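Local coordinates for protein paraflagellar rod component (Trypanosoma brucei, PDB 2Q0X) that is of unknown function but adopts the alpha/beta-hydrolase fold and is named as a component of the paraflagellar rod, at residues Thr261-Cys269 and Ala279-Ile287. Residues are numbered along the deposited sequence; the frame is centred on the assembly and turned at random.
Sequences TVSYFNDTC and AESEHVAAI
In this alpha/beta-hydrolase fold, the loop that follows the outermost strand 260-264 is fastened to the start of the C-terminal helix 280-299 by Asn266, Asp267, Glu282 and His283, a worked example of carboxylates tying a loop to the first turn of a helix. Asp267 OD1 accepts two N-H groups. His283 NE2 donates to the syn lone pair of Asp267 OD1 at 2.7 Å, and OD1 sits 21° out of the imidazole plane, whereas the backbone N of Ala279, the N-cap residue, reaches OD1 on its anti side at 2.8 Å and almost straight. OD2 makes a weak bond to His283 NE2 and is also hydrogen-bonded to His141 NE2, while Tyr56 OH bonds His283 ND1. With both ring nitrogens engaged, the imidazole is fixed in rotation. One residue before His283, the carboxylate of Glu282 meets Asn266. Glu282 OE1 takes the backbone N of Asn266 at 2.9 Å through its syn lone pair; OE2 is modelled so close to Asn266 ND2 that the exact length of this second bond is doubtful. The extended chain of Glu282 (chi2 175°) carries its carboxylate to the loop. Phe265 packs against the helix, its CD2 3.7 Å from Glu282 CB, and its ring is turned obliquely to that of His283, with centroids 5.0 Å apart. The far edge of the phenyl ring ends on Ala286, whose CB lies in the ring plane, 3.5 Å from Phe265 CZ.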
loop_
_atom_site.group_PDB
_atom_site.type_symbol
_atom_site.label_atom_id
_atom_site.label_comp_id
_atom_site.label_asym_id
_atom_site.label_seq_id
_atom_site.Cartn_x
_atom_site.Cartn_y
_atom_site.Cartn_z
ATOM N N THR A 261 10.611 22.310 19.498
ATOM C CA THR A 261 11.129 21.380 20.502
ATOM C C THR A 261 11.946 20.340 19.757
ATOM O O THR A 261 11.501 19.824 18.735
ATOM C CB THR A 261 9.989 20.685 21.253
ATOM O OG1 THR A 261 9.204 21.669 21.939
ATOM C CG2 THR A 261 10.528 19.653 22.254
ATOM N N VAL A 262 13.154 20.069 20.247
ATOM C CA VAL A 262 14.018 19.059 19.651
ATOM C C VAL A 262 14.282 17.999 20.709
ATOM O O VAL A 262 14.903 18.281 21.730
ATOM C CB VAL A 262 15.347 19.648 19.128
ATOM C CG1 VAL A 262 16.197 18.554 18.504
ATOM C CG2 VAL A 262 15.077 20.792 18.113
ATOM N N SER A 263 13.767 16.789 20.473
ATOM C CA SER A 263 13.898 15.695 21.447
ATOM C C SER A 263 14.579 14.493 20.805
ATOM O O SER A 263 14.399 14.211 19.600
ATOM C CB SER A 263 12.532 15.261 21.993
ATOM O OG SER A 263 11.921 16.278 22.767
ATOM N N TYR A 264 15.353 13.803 21.633
ATOM C CA TYR A 264 16.064 12.600 21.258
ATOM C C TYR A 264 15.382 11.356 21.866
ATOM O O TYR A 264 14.904 11.387 23.003
ATOM C CB TYR A 264 17.526 12.722 21.701
ATOM C CG TYR A 264 18.272 13.742 20.862
ATOM C CD1 TYR A 264 18.291 15.092 21.210
ATOM C CD2 TYR A 264 18.911 13.360 19.691
ATOM C CE1 TYR A 264 18.964 16.037 20.412
ATOM C CE2 TYR A 264 19.582 14.285 18.893
ATOM C CZ TYR A 264 19.614 15.615 19.263
ATOM O OH TYR A 264 20.266 16.510 18.455
ATOM N N PHE A 265 15.310 10.289 21.069
ATOM C CA PHE A 265 14.603 9.067 21.452
ATOM C C PHE A 265 15.516 7.856 21.383
ATOM O O PHE A 265 16.357 7.747 20.483
ATOM C CB PHE A 265 13.351 8.899 20.586
ATOM C CG PHE A 265 12.391 10.036 20.758
ATOM C CD1 PHE A 265 12.615 11.252 20.119
ATOM C CD2 PHE A 265 11.321 9.933 21.636
ATOM C CE1 PHE A 265 11.769 12.321 20.325
ATOM C CE2 PHE A 265 10.476 11.002 21.841
ATOM C CZ PHE A 265 10.701 12.198 21.176
ATOM N N ASN A 266 15.336 6.941 22.336
ATOM C CA ASN A 266 16.158 5.740 22.429
ATOM C C ASN A 266 15.608 4.620 21.535
ATOM O O ASN A 266 15.560 3.468 21.935
ATOM C CB ASN A 266 16.267 5.281 23.899
ATOM C CG ASN A 266 16.854 6.359 24.802
ATOM O OD1 ASN A 266 17.986 6.795 24.610
ATOM N ND2 ASN A 266 16.072 6.813 25.774
ATOM N N ASP A 267 15.207 4.977 20.317
ATOM C CA ASP A 267 14.781 4.019 19.305
ATOM C C ASP A 267 15.923 3.074 18.987
ATOM O O ASP A 267 17.064 3.492 18.924
ATOM C CB ASP A 267 14.396 4.754 18.012
ATOM C CG ASP A 267 13.173 5.641 18.173
ATOM O OD1 ASP A 267 12.483 5.554 19.203
ATOM O OD2 ASP A 267 12.902 6.430 17.263
ATOM N N THR A 268 15.622 1.802 18.781
ATOM C CA THR A 268 16.614 0.886 18.228
ATOM C C THR A 268 16.575 1.032 16.701
ATOM O O THR A 268 15.522 0.879 16.077
ATOM C CB THR A 268 16.344 -0.548 18.662
ATOM O OG1 THR A 268 16.188 -0.566 20.085
ATOM C CG2 THR A 268 17.487 -1.470 18.233
ATOM N N CYS A 269 17.724 1.375 16.123
ATOM C CA CYS A 269 17.847 1.615 14.694
ATOM C C CYS A 269 18.943 0.746 14.112
ATOM O O CYS A 269 19.932 0.472 14.783
ATOM C CB CYS A 269 18.172 3.088 14.441
ATOM S SG CYS A 269 17.059 4.252 15.285
ATOM N N ALA A 279 11.152 3.675 20.823
ATOM C CA ALA A 279 10.987 3.805 22.256
ATOM C C ALA A 279 9.526 4.235 22.438
ATOM O O ALA A 279 9.214 5.425 22.527
ATOM C CB ALA A 279 11.955 4.823 22.819
ATOM N N GLU A 280 8.644 3.236 22.473
ATOM C CA GLU A 280 7.210 3.446 22.313
ATOM C C GLU A 280 6.651 4.446 23.318
ATOM O O GLU A 280 5.927 5.373 22.954
ATOM C CB GLU A 280 6.466 2.111 22.401
ATOM C CG GLU A 280 6.802 1.144 21.254
ATOM C CD GLU A 280 6.160 -0.228 21.416
ATOM O OE1 GLU A 280 6.442 -0.935 22.429
ATOM O OE2 GLU A 280 5.380 -0.607 20.522
ATOM N N SER A 281 7.022 4.268 24.570
ATOM C CA SER A 281 6.545 5.106 25.665
ATOM C C SER A 281 7.070 6.544 25.564
ATOM O O SER A 281 6.375 7.488 25.945
ATOM C CB SER A 281 7.002 4.508 26.999
ATOM O OG SER A 281 5.908 4.326 27.879
ATOM N N GLU A 282 8.317 6.691 25.114
ATOM C CA GLU A 282 8.920 8.010 24.895
ATOM C C GLU A 282 8.192 8.769 23.777
ATOM O O GLU A 282 7.838 9.926 23.967
ATOM C CB GLU A 282 10.406 7.897 24.538
ATOM C CG GLU A 282 11.324 7.373 25.665
ATOM C CD GLU A 282 12.766 7.180 25.179
ATOM O OE1 GLU A 282 13.074 7.609 24.036
ATOM O OE2 GLU A 282 13.588 6.603 25.927
ATOM N N HIS A 283 7.960 8.110 22.637
ATOM C CA HIS A 283 7.226 8.726 21.508
ATOM C C HIS A 283 5.838 9.189 21.941
ATOM O O HIS A 283 5.459 10.323 21.691
ATOM C CB HIS A 283 7.041 7.760 20.343
ATOM C CG HIS A 283 8.279 7.506 19.541
ATOM N ND1 HIS A 283 8.270 7.494 18.166
ATOM C CD2 HIS A 283 9.547 7.210 19.912
ATOM C CE1 HIS A 283 9.488 7.231 17.723
ATOM N NE2 HIS A 283 10.282 7.053 18.761
ATOM N N VAL A 284 5.080 8.315 22.584
ATOM C CA VAL A 284 3.712 8.662 22.955
ATOM C C VAL A 284 3.702 9.867 23.900
ATOM O O VAL A 284 2.958 10.828 23.694
ATOM C CB VAL A 284 2.972 7.461 23.580
ATOM C CG1 VAL A 284 1.669 7.903 24.263
ATOM C CG2 VAL A 284 2.695 6.404 22.504
ATOM N N ALA A 285 4.547 9.801 24.924
ATOM C CA ALA A 285 4.649 10.844 25.926
ATOM C C ALA A 285 5.104 12.190 25.338
ATOM O O ALA A 285 4.553 13.218 25.685
ATOM C CB ALA A 285 5.577 10.407 27.045
ATOM N N ALA A 286 6.098 12.171 24.454
ATOM C CA ALA A 286 6.607 13.393 23.823
ATOM C C ALA A 286 5.554 14.044 22.895
ATOM O O ALA A 286 5.401 15.267 22.867
ATOM C CB ALA A 286 7.903 13.092 23.035
ATOM N N ILE A 287 4.822 13.221 22.156
ATOM C CA ILE A 287 3.789 13.733 21.259
ATOM C C ILE A 287 2.644 14.352 22.060
ATOM O O ILE A 287 2.206 15.444 21.748
ATOM C CB ILE A 287 3.267 12.636 20.298
ATOM C CG1 ILE A 287 4.345 12.304 19.276
ATOM C CG2 ILE A 287 1.990 13.077 19.564
ATOM C CD1 ILE A 287 4.078 11.033 18.488
#